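Local coordinates for protein phytochromobilin synthase (Solanum lycopersicum, PDB 6KME) that binds biliverdin IX alpha and probably reduces it, with electrons from ferredoxin, to phytochromobilin, the chromophore precursor of plant phytochromes, at residues V127-N131 and A197-Y201; N131-D135 and C223-Q228. The protein carries 1 engineered substitution. All coordinates share one frame; numbering follows the deposited sequence. Where two conformers were deposited one is given.

How the interactions relate
Both interactions start from one piece of chain, the end of strand 123-131 and the loop that follows it, and Asn-131 belongs to both. Interaction 1 holds that strand, the sixth of the seven-stranded antiparallel sheet, against helix 188-211; interaction 2 joins the loop to the next helix in the chain, 218-238. Their centres lie about 18 Å apart, the first buried nearer the middle of the protein and the second partly buried. A single strand-to-loop passage thus meets two consecutive helices, illustrating how an alpha/beta sandwich ties sheet to helical layer. Biliverdin sits beside Val-127 of interaction 1, whereas interaction 2 lies farther from it.

Interaction 1 (V127-N131 and A197-Y201); sequences VLDLN and AFKDY. With BLA (biliverdine IX alpha), chain B.
Leu-128 reaches from strand 127-131 into helix 197-201, a sheet-to-helix contact of the alpha/beta/alpha sandwich characteristic of ferredoxin-dependent bilin reductases. The two segments run almost parallel, 5° apart, with their axes 9.2 Å from each other. From CB, which leaves the strand toward the helix, the side chain continues with CG anti to the backbone N (chi1 174°), and CG comes 3.9 Å from Tyr-201 CD2. There it forks. Branch CD2 lies over one face of the Tyr-201 ring, offset toward the rim, and pushes up to the helix backbone, 3.6 Å from Phe-198 N, with the Ala-197 methyl beside it. The other branch is held more loosely, Leu-128 CD1 lying 4.3 Å from Phe-198 CD2. Leu-130 adds CD1, which is 3.9 Å from Tyr-201 CD2. No hydrogen bond links the segments; Tyr-201 OH instead bonds to Ile-178 O. Asp-129, whose OD1 is bonded to Ser-176, receives Asn-131 ND2 at OD2, 2.8 Å away. Alternation along the strand turns Val-127 from the helix to the bilin, where its CG2 methyl lies 3.5 Å from the CHB bridge carbon of biliverdin.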
ATOM      1  N   VAL A 127      -1.972  -8.032   0.727  1.00 24.55           N
ATOM      2  CA  VAL A 127      -2.364  -6.924   1.595  1.00 24.88           C
ATOM      3  C   VAL A 127      -3.268  -5.984   0.797  1.00 23.38           C
ATOM      4  O   VAL A 127      -2.900  -5.524  -0.294  1.00 19.45           O
ATOM      5  CB  VAL A 127      -1.148  -6.173   2.180  1.00 15.69           C
ATOM      6  CG1 VAL A 127      -1.613  -4.921   2.944  1.00 16.75           C
ATOM      7  CG2 VAL A 127      -0.332  -7.066   3.101  1.00 16.89           C
ATOM      8  N   LEU A 128      -4.460  -5.717   1.338  1.00 19.57           N
ATOM      9  CA  LEU A 128      -5.421  -4.787   0.753  1.00 18.72           C
ATOM     10  C   LEU A 128      -5.950  -3.902   1.875  1.00 24.67           C
ATOM     11  O   LEU A 128      -6.492  -4.420   2.859  1.00 21.43           O
ATOM     12  CB  LEU A 128      -6.568  -5.552   0.072  1.00 20.92           C
ATOM     13  CG  LEU A 128      -7.749  -4.726  -0.473  1.00 23.17           C
ATOM     14  CD1 LEU A 128      -7.267  -3.770  -1.573  1.00 19.86           C
ATOM     15  CD2 LEU A 128      -8.835  -5.661  -0.988  1.00 21.82           C
ATOM     16  N   ASP A 129      -5.798  -2.577   1.742  1.00 20.19           N
ATOM     17  CA  ASP A 129      -6.152  -1.723   2.868  1.00 20.95           C
ATOM     18  C   ASP A 129      -6.355  -0.281   2.431  1.00 21.82           C
ATOM     19  O   ASP A 129      -5.906   0.150   1.362  1.00 21.98           O
ATOM     20  CB  ASP A 129      -5.076  -1.772   3.955  1.00 16.54           C
ATOM     21  CG  ASP A 129      -5.545  -1.203   5.290  1.00 25.31           C
ATOM     22  OD1 ASP A 129      -6.773  -1.187   5.568  1.00 21.07           O
ATOM     23  OD2 ASP A 129      -4.671  -0.773   6.075  1.00 21.71           O
ATOM     24  N   LEU A 130      -7.062   0.453   3.286  1.00 19.36           N
ATOM     25  CA  LEU A 130      -7.065   1.919   3.280  1.00 19.48           C
ATOM     26  C   LEU A 130      -6.140   2.327   4.431  1.00 18.98           C
ATOM     27  O   LEU A 130      -6.578   2.468   5.574  1.00 23.22           O
ATOM     28  CB  LEU A 130      -8.492   2.451   3.437  1.00 20.15           C
ATOM     29  CG  LEU A 130      -9.396   2.489   2.188  1.00 28.14           C
ATOM     30  CD1 LEU A 130      -9.550   1.121   1.499  1.00 22.19           C
ATOM     31  CD2 LEU A 130     -10.799   3.114   2.482  1.00 24.97           C
ATOM     32  N   ASN A 131      -4.829   2.452   4.143  1.00 19.69           N
ATOM     33  CA  ASN A 131      -3.841   2.693   5.210  1.00 20.07           C
ATOM     34  C   ASN A 131      -4.103   4.062   5.844  1.00 26.71           C
ATOM     35  O   ASN A 131      -4.170   5.071   5.126  1.00 24.08           O
ATOM     36  CB  ASN A 131      -2.382   2.661   4.696  1.00 17.41           C
ATOM     37  CG  ASN A 131      -1.913   1.284   4.122  1.00 27.14           C
ATOM     38  OD1 ASN A 131      -1.034   1.265   3.260  1.00 25.39           O
ATOM     39  ND2 ASN A 131      -2.451   0.163   4.618  1.00 22.21           N
ATOM     40  N   ALA A 197     -13.227  -7.996  -3.376  1.00 24.89           N
ATOM     41  CA  ALA A 197     -12.708  -7.195  -2.268  1.00 24.37           C
ATOM     42  C   ALA A 197     -11.988  -5.947  -2.771  1.00 23.25           C
ATOM     43  O   ALA A 197     -12.195  -4.850  -2.240  1.00 20.17           O
ATOM     44  CB  ALA A 197     -11.765  -8.039  -1.399  1.00 22.16           C
ATOM     45  N   PHE A 198     -11.101  -6.105  -3.760  1.00 22.20           N
ATOM     46  CA  PHE A 198     -10.414  -4.952  -4.341  1.00 26.13           C
ATOM     47  C   PHE A 198     -11.419  -3.907  -4.804  1.00 25.59           C
ATOM     48  O   PHE A 198     -11.264  -2.713  -4.522  1.00 25.43           O
ATOM     49  CB  PHE A 198      -9.521  -5.391  -5.510  1.00 20.93           C
ATOM     50  CG  PHE A 198      -8.817  -4.251  -6.209  1.00 25.31           C
ATOM     51  CD1 PHE A 198      -9.452  -3.535  -7.218  1.00 25.21           C
ATOM     52  CD2 PHE A 198      -7.513  -3.904  -5.859  1.00 23.15           C
ATOM     53  CE1 PHE A 198      -8.809  -2.477  -7.869  1.00 27.15           C
ATOM     54  CE2 PHE A 198      -6.857  -2.855  -6.497  1.00 22.08           C
ATOM     55  CZ  PHE A 198      -7.507  -2.139  -7.509  1.00 27.87           C
ATOM     56  N   LYS A 199     -12.459  -4.343  -5.518  1.00 25.02           N
ATOM     57  CA  LYS A 199     -13.433  -3.403  -6.073  1.00 26.85           C
ATOM     58  C   LYS A 199     -14.242  -2.719  -4.972  1.00 25.81           C
ATOM     59  O   LYS A 199     -14.430  -1.493  -4.995  1.00 23.06           O
ATOM     60  CB  LYS A 199     -14.350  -4.136  -7.054  1.00 28.15           C
ATOM     61  CG  LYS A 199     -13.626  -4.648  -8.297  1.00 27.82           C
ATOM     62  CD  LYS A 199     -14.544  -5.494  -9.153  1.00 32.91           C
ATOM     63  CE  LYS A 199     -13.790  -6.182 -10.275  1.00 33.50           C
ATOM     64  NZ  LYS A 199     -14.743  -6.906 -11.159  1.00 37.13           N
ATOM     65  N   ASP A 200     -14.718  -3.498  -3.991  1.00 23.48           N
ATOM     66  CA  ASP A 200     -15.448  -2.938  -2.856  1.00 30.11           C
ATOM     67  C   ASP A 200     -14.599  -1.948  -2.065  1.00 26.17           C
ATOM     68  O   ASP A 200     -15.081  -0.869  -1.688  1.00 25.70           O
ATOM     69  CB  ASP A 200     -15.923  -4.068  -1.942  1.00 27.44           C
ATOM     70  CG  ASP A 200     -17.184  -4.731  -2.456  1.00 35.87           C
ATOM     71  OD1 ASP A 200     -17.747  -4.214  -3.445  1.00 34.79           O
ATOM     72  OD2 ASP A 200     -17.614  -5.755  -1.879  1.00 36.97           O
ATOM     73  N   TYR A 201     -13.343  -2.307  -1.784  1.00 20.90           N
ATOM     74  CA  TYR A 201     -12.448  -1.430  -1.031  1.00 18.14           C
ATOM     75  C   TYR A 201     -12.099  -0.180  -1.836  1.00 20.73           C
ATOM     76  O   TYR A 201     -12.038   0.928  -1.283  1.00 21.29           O
ATOM     77  CB  TYR A 201     -11.168  -2.187  -0.624  1.00 18.06           C
ATOM     78  CG  TYR A 201     -11.274  -2.935   0.710  1.00 22.03           C
ATOM     79  CD1 TYR A 201     -12.317  -3.831   0.946  1.00 20.86           C
ATOM     80  CD2 TYR A 201     -10.339  -2.738   1.723  1.00 21.86           C
ATOM     81  CE1 TYR A 201     -12.432  -4.515   2.170  1.00 24.09           C
ATOM     82  CE2 TYR A 201     -10.443  -3.427   2.960  1.00 23.43           C
ATOM     83  CZ  TYR A 201     -11.497  -4.301   3.169  1.00 21.52           C
ATOM     84  OH  TYR A 201     -11.620  -4.978   4.369  1.00 23.97           O
TER
HETATM   85  CHA BLA B 401       5.211 -10.941   1.970  1.00 26.90           C
HETATM   86  NA  BLA B 401       4.150  -8.577   2.044  1.00 22.67           N
HETATM   87  C1A BLA B 401       4.536  -9.773   2.670  1.00 25.68           C
HETATM   88  C2A BLA B 401       4.185  -9.660   4.087  1.00 19.64           C
HETATM   89  C3A BLA B 401       3.579  -8.341   4.277  1.00 18.48           C
HETATM   90  C4A BLA B 401       3.570  -7.690   2.998  1.00 26.86           C
HETATM   91  CMA BLA B 401       3.015  -7.712   5.553  1.00 21.24           C
HETATM   92  CAA BLA B 401       4.487 -10.785   5.116  1.00 19.04           C
HETATM   93  CBA BLA B 401       5.932 -10.700   5.530  1.00 18.80           C
HETATM   94  CGA BLA B 401       6.099  -9.749   6.771  1.00 21.66           C
HETATM   95  O1A BLA B 401       5.369 -10.068   7.662  1.00 18.06           O
HETATM   96  O2A BLA B 401       6.921  -8.896   6.605  1.00 21.19           O
HETATM   97  CHB BLA B 401       3.021  -6.305   2.630  1.00 23.03           C
HETATM   98  NB  BLA B 401       3.700  -4.876   4.474  1.00 27.32           N
HETATM   99  C1B BLA B 401       3.176  -5.033   3.170  1.00 32.80           C
HETATM  100  C2B BLA B 401       2.494  -3.621   2.917  1.00 26.85           C
HETATM  101  C3B BLA B 401       2.884  -2.722   3.903  1.00 24.99           C
HETATM  102  C4B BLA B 401       3.721  -3.516   4.908  1.00 26.69           C
HETATM  103  CMB BLA B 401       1.779  -3.352   1.605  1.00 32.39           C
HETATM  104  OB  BLA B 401       4.355  -3.168   5.891  1.00 24.53           O
HETATM  105  CAB BLA B 401       2.682  -1.280   4.296  1.00 24.98           C
HETATM  106  CBB BLA B 401       3.144  -0.425   5.238  1.00 35.01           C
HETATM  107  NC  BLA B 401       5.052  -8.068  -2.483  1.00 34.64           N
HETATM  108  C1C BLA B 401       4.589  -6.872  -3.079  1.00 46.34           C
HETATM  109  C2C BLA B 401       5.279  -6.800  -4.448  1.00 36.77           C
HETATM  110  C3C BLA B 401       6.082  -7.935  -4.567  1.00 23.62           C
HETATM  111  C4C BLA B 401       5.954  -8.792  -3.285  1.00 25.11           C
HETATM  112  CMC BLA B 401       4.990  -5.597  -5.353  1.00 38.79           C
HETATM  113  OC  BLA B 401       3.800  -6.192  -2.441  1.00 58.59           O
HETATM  114  CAC BLA B 401       6.937  -8.277  -5.735  1.00 28.03           C
HETATM  115  CBC BLA B 401       7.640  -7.536  -6.620  1.00 36.83           C
HETATM  116  CHD BLA B 401       6.481  -9.965  -2.814  1.00 19.95           C
HETATM  117  ND  BLA B 401       5.630 -10.102  -0.370  1.00 27.70           N
HETATM  118  C1D BLA B 401       6.304 -10.556  -1.426  1.00 25.66           C
HETATM  119  C2D BLA B 401       6.983 -11.886  -1.154  1.00 24.64           C
HETATM  120  C3D BLA B 401       6.672 -12.229   0.150  1.00 27.05           C
HETATM  121  C4D BLA B 401       5.782 -11.085   0.716  1.00 25.16           C
HETATM  122  CMD BLA B 401       7.808 -12.563  -2.232  1.00 23.81           C
HETATM  123  CAD BLA B 401       7.042 -13.435   1.021  1.00 23.27           C
HETATM  124  CBD BLA B 401       8.496 -13.455   1.452  1.00 26.66           C
HETATM  125  CGD BLA B 401       8.902 -12.333   2.507  1.00 32.64           C
HETATM  126  O1D BLA B 401       9.902 -11.735   2.153  1.00 31.16           O
HETATM  127  O2D BLA B 401       8.155 -12.269   3.475  1.00 29.38           O

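Interaction 2 (N131-D135 and C223-Q228); sequences NPLHD and CNCEAQ
His-134 and Leu-133, neighbours in the loop after strand 123-131, grip the same side of helix 223-228, one by a hydrogen bond and the other by apolar packing. This is loop-to-helix packing away from the bilin pocket, in which the connection from strand 123-131 to helix 141-147 is pinned on helix 218-238. The dense part is the leucine. Its CD1 lies 3.7 Å from Gln-228 N and also meets the CB of that residue, while CD2 rests 3.9 Å from Asn-224 CB, the two side chains crossing at about a right angle. Ala-227 fills the middle: its methyl is 3.4 Å from Leu-133 O and 3.8 Å from His-134 CE1. With CG set beside the backbone N of His-134 (chi1 -68°), the ring is carried across to the helix, edge first at NE2, and Leu-133 CG lies over the rim of one ring face. NE2 donates to Asn-224 OD1 at 2.6 Å, in the ring plane and fairly straight at 159°, although it approaches 26° out of the carbonyl plane. Asn-224 ND2 bonds to Pro-106 O, so both ends of the amide are engaged and its rotation is fixed. Were His-134 an alanine, Asn-224 OD1 would probably lose this donor and a gap would be likely to open beside the Ala-227 methyl. Toward solvent the contact thins out: exposed Cys-223 offers little more than its carbonyl O, 3.9 Å from His-134 CE1. Behind the loop, helix 141-147 supplies Tyr-142, whose ring packs edge-to-face with His-134 and whose hydroxyl bonds to Leu-133 N. On the sheet side, the Gln-228 amide bonds to Arg-82 and to Pro-104 O, so helix 218-238 is tied at once to the loop and to strands 81-91 and 96-104.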
ATOM      1  N   ASN A 131      -4.829   2.452   4.143  1.00 19.69           N
ATOM      2  CA  ASN A 131      -3.841   2.693   5.210  1.00 20.07           C
ATOM      3  C   ASN A 131      -4.103   4.062   5.844  1.00 26.71           C
ATOM      4  O   ASN A 131      -4.170   5.071   5.126  1.00 24.08           O
ATOM      5  CB  ASN A 131      -2.382   2.661   4.696  1.00 17.41           C
ATOM      6  CG  ASN A 131      -1.913   1.284   4.122  1.00 27.14           C
ATOM      7  OD1 ASN A 131      -1.034   1.265   3.260  1.00 25.39           O
ATOM      8  ND2 ASN A 131      -2.451   0.163   4.618  1.00 22.21           N
ATOM      9  N   PRO A 132      -4.215   4.158   7.172  1.00 23.14           N
ATOM     10  CA  PRO A 132      -4.460   5.475   7.782  1.00 26.85           C
ATOM     11  C   PRO A 132      -3.275   6.412   7.611  1.00 26.64           C
ATOM     12  O   PRO A 132      -2.119   6.026   7.791  1.00 23.25           O
ATOM     13  CB  PRO A 132      -4.701   5.149   9.264  1.00 21.65           C
ATOM     14  CG  PRO A 132      -4.042   3.805   9.477  1.00 21.24           C
ATOM     15  CD  PRO A 132      -4.257   3.073   8.168  1.00 22.86           C
ATOM     16  N   LEU A 133      -3.572   7.669   7.276  1.00 25.62           N
ATOM     17  CA  LEU A 133      -2.500   8.656   7.194  1.00 30.21           C
ATOM     18  C   LEU A 133      -1.920   8.947   8.571  1.00 33.06           C
ATOM     19  O   LEU A 133      -0.700   9.081   8.727  1.00 35.62           O
ATOM     20  CB  LEU A 133      -3.013   9.948   6.550  1.00 28.72           C
ATOM     21  CG  LEU A 133      -1.958  11.047   6.401  1.00 29.35           C
ATOM     22  CD1 LEU A 133      -0.854  10.625   5.408  1.00 28.58           C
ATOM     23  CD2 LEU A 133      -2.622  12.395   6.003  1.00 27.81           C
ATOM     24  N   HIS A 134      -2.781   9.029   9.582  1.00 30.15           N
ATOM     25  CA  HIS A 134      -2.405   9.399  10.934  1.00 28.91           C
ATOM     26  C   HIS A 134      -2.682   8.240  11.880  1.00 38.34           C
ATOM     27  O   HIS A 134      -3.456   7.330  11.570  1.00 32.45           O
ATOM     28  CB  HIS A 134      -3.161  10.650  11.393  1.00 34.12           C
ATOM     29  CG  HIS A 134      -2.762  11.898  10.667  1.00 36.76           C
ATOM     30  ND1 HIS A 134      -1.491  12.428  10.743  1.00 42.05           N
ATOM     31  CD2 HIS A 134      -3.473  12.736   9.875  1.00 40.20           C
ATOM     32  CE1 HIS A 134      -1.434  13.533  10.018  1.00 43.79           C
ATOM     33  NE2 HIS A 134      -2.623  13.742   9.482  1.00 38.39           N
ATOM     34  N   ASP A 135      -2.035   8.283  13.045  1.00 49.65           N
ATOM     35  CA  ASP A 135      -2.082   7.153  13.965  1.00 49.65           C
ATOM     36  C   ASP A 135      -3.496   6.925  14.483  1.00 43.94           C
ATOM     37  O   ASP A 135      -4.176   7.857  14.925  1.00 44.59           O
ATOM     38  CB  ASP A 135      -1.130   7.379  15.134  1.00 61.92           C
ATOM     39  CG  ASP A 135      -1.250   6.299  16.186  1.00 67.26           C
ATOM     40  OD1 ASP A 135      -0.742   5.179  15.945  1.00 63.49           O
ATOM     41  OD2 ASP A 135      -1.866   6.568  17.242  1.00 71.56           O
ATOM     42  N   CYS A 223       1.812  18.730   8.895  1.00 40.69           N
ATOM     43  CA  CYS A 223       1.689  17.479   9.634  0.53 41.65           C
ATOM     44  C   CYS A 223       1.252  16.345   8.717  1.00 38.30           C
ATOM     45  O   CYS A 223       1.806  15.240   8.778  1.00 36.52           O
ATOM     46  CB  CYS A 223       0.711  17.640  10.798  0.53 44.71           C
ATOM     47  SG  CYS A 223       1.439  18.304  12.321  0.53 48.05           S
ATOM     48  N   ASN A 224       0.263  16.599   7.850  1.00 35.31           N
ATOM     49  CA  ASN A 224      -0.165  15.566   6.907  1.00 27.42           C
ATOM     50  C   ASN A 224       0.965  15.172   5.971  1.00 26.21           C
ATOM     51  O   ASN A 224       1.066  14.006   5.565  1.00 27.86           O
ATOM     52  CB  ASN A 224      -1.352  16.047   6.067  1.00 29.27           C
ATOM     53  CG  ASN A 224      -2.557  16.403   6.893  1.00 34.07           C
ATOM     54  OD1 ASN A 224      -2.704  15.959   8.033  1.00 36.77           O
ATOM     55  ND2 ASN A 224      -3.450  17.201   6.310  1.00 31.10           N
ATOM     56  N   CYS A 225       1.808  16.137   5.605  1.00 27.73           N
ATOM     57  CA  CYS A 225       2.883  15.865   4.661  1.00 32.07           C
ATOM     58  C   CYS A 225       3.967  15.012   5.304  1.00 36.40           C
ATOM     59  O   CYS A 225       4.476  14.071   4.677  1.00 30.69           O
ATOM     60  CB  CYS A 225       3.460  17.184   4.139  1.00 36.14           C
ATOM     61  SG  CYS A 225       4.747  16.998   2.903  1.00 36.71           S
ATOM     62  N   GLU A 226       4.323  15.321   6.558  1.00 28.40           N
ATOM     63  CA  GLU A 226       5.300  14.509   7.277  1.00 30.99           C
ATOM     64  C   GLU A 226       4.786  13.091   7.486  1.00 27.39           C
ATOM     65  O   GLU A 226       5.536  12.121   7.323  1.00 24.29           O
ATOM     66  CB  GLU A 226       5.644  15.165   8.615  1.00 35.65           C
ATOM     67  CG  GLU A 226       6.346  14.227   9.594  1.00 45.52           C
ATOM     68  CD  GLU A 226       7.510  14.877  10.326  1.00 56.74           C
ATOM     69  OE1 GLU A 226       8.023  15.911   9.848  1.00 61.34           O
ATOM     70  OE2 GLU A 226       7.916  14.348  11.383  1.00 61.03           O
ATOM     71  N   ALA A 227       3.499  12.945   7.817  1.00 25.77           N
ATOM     72  CA  ALA A 227       2.922  11.613   7.982  1.00 27.27           C
ATOM     73  C   ALA A 227       3.041  10.792   6.701  1.00 27.77           C
ATOM     74  O   ALA A 227       3.386   9.603   6.749  1.00 26.27           O
ATOM     75  CB  ALA A 227       1.456  11.723   8.425  1.00 25.27           C
ATOM     76  N   GLN A 228       2.767  11.409   5.546  1.00 23.32           N
ATOM     77  CA  GLN A 228       2.940  10.708   4.278  1.00 18.97           C
ATOM     78  C   GLN A 228       4.412  10.405   4.003  1.00 22.22           C
ATOM     79  O   GLN A 228       4.744   9.302   3.548  1.00 21.42           O
ATOM     80  CB  GLN A 228       2.343  11.514   3.113  1.00 19.62           C
ATOM     81  CG  GLN A 228       2.432  10.746   1.785  1.00 22.29           C
ATOM     82  CD  GLN A 228       1.706  11.399   0.604  1.00 30.65           C
ATOM     83  OE1 GLN A 228       2.014  11.102  -0.549  1.00 27.96           O
ATOM     84  NE2 GLN A 228       0.727  12.261   0.888  1.00 28.40           N
TER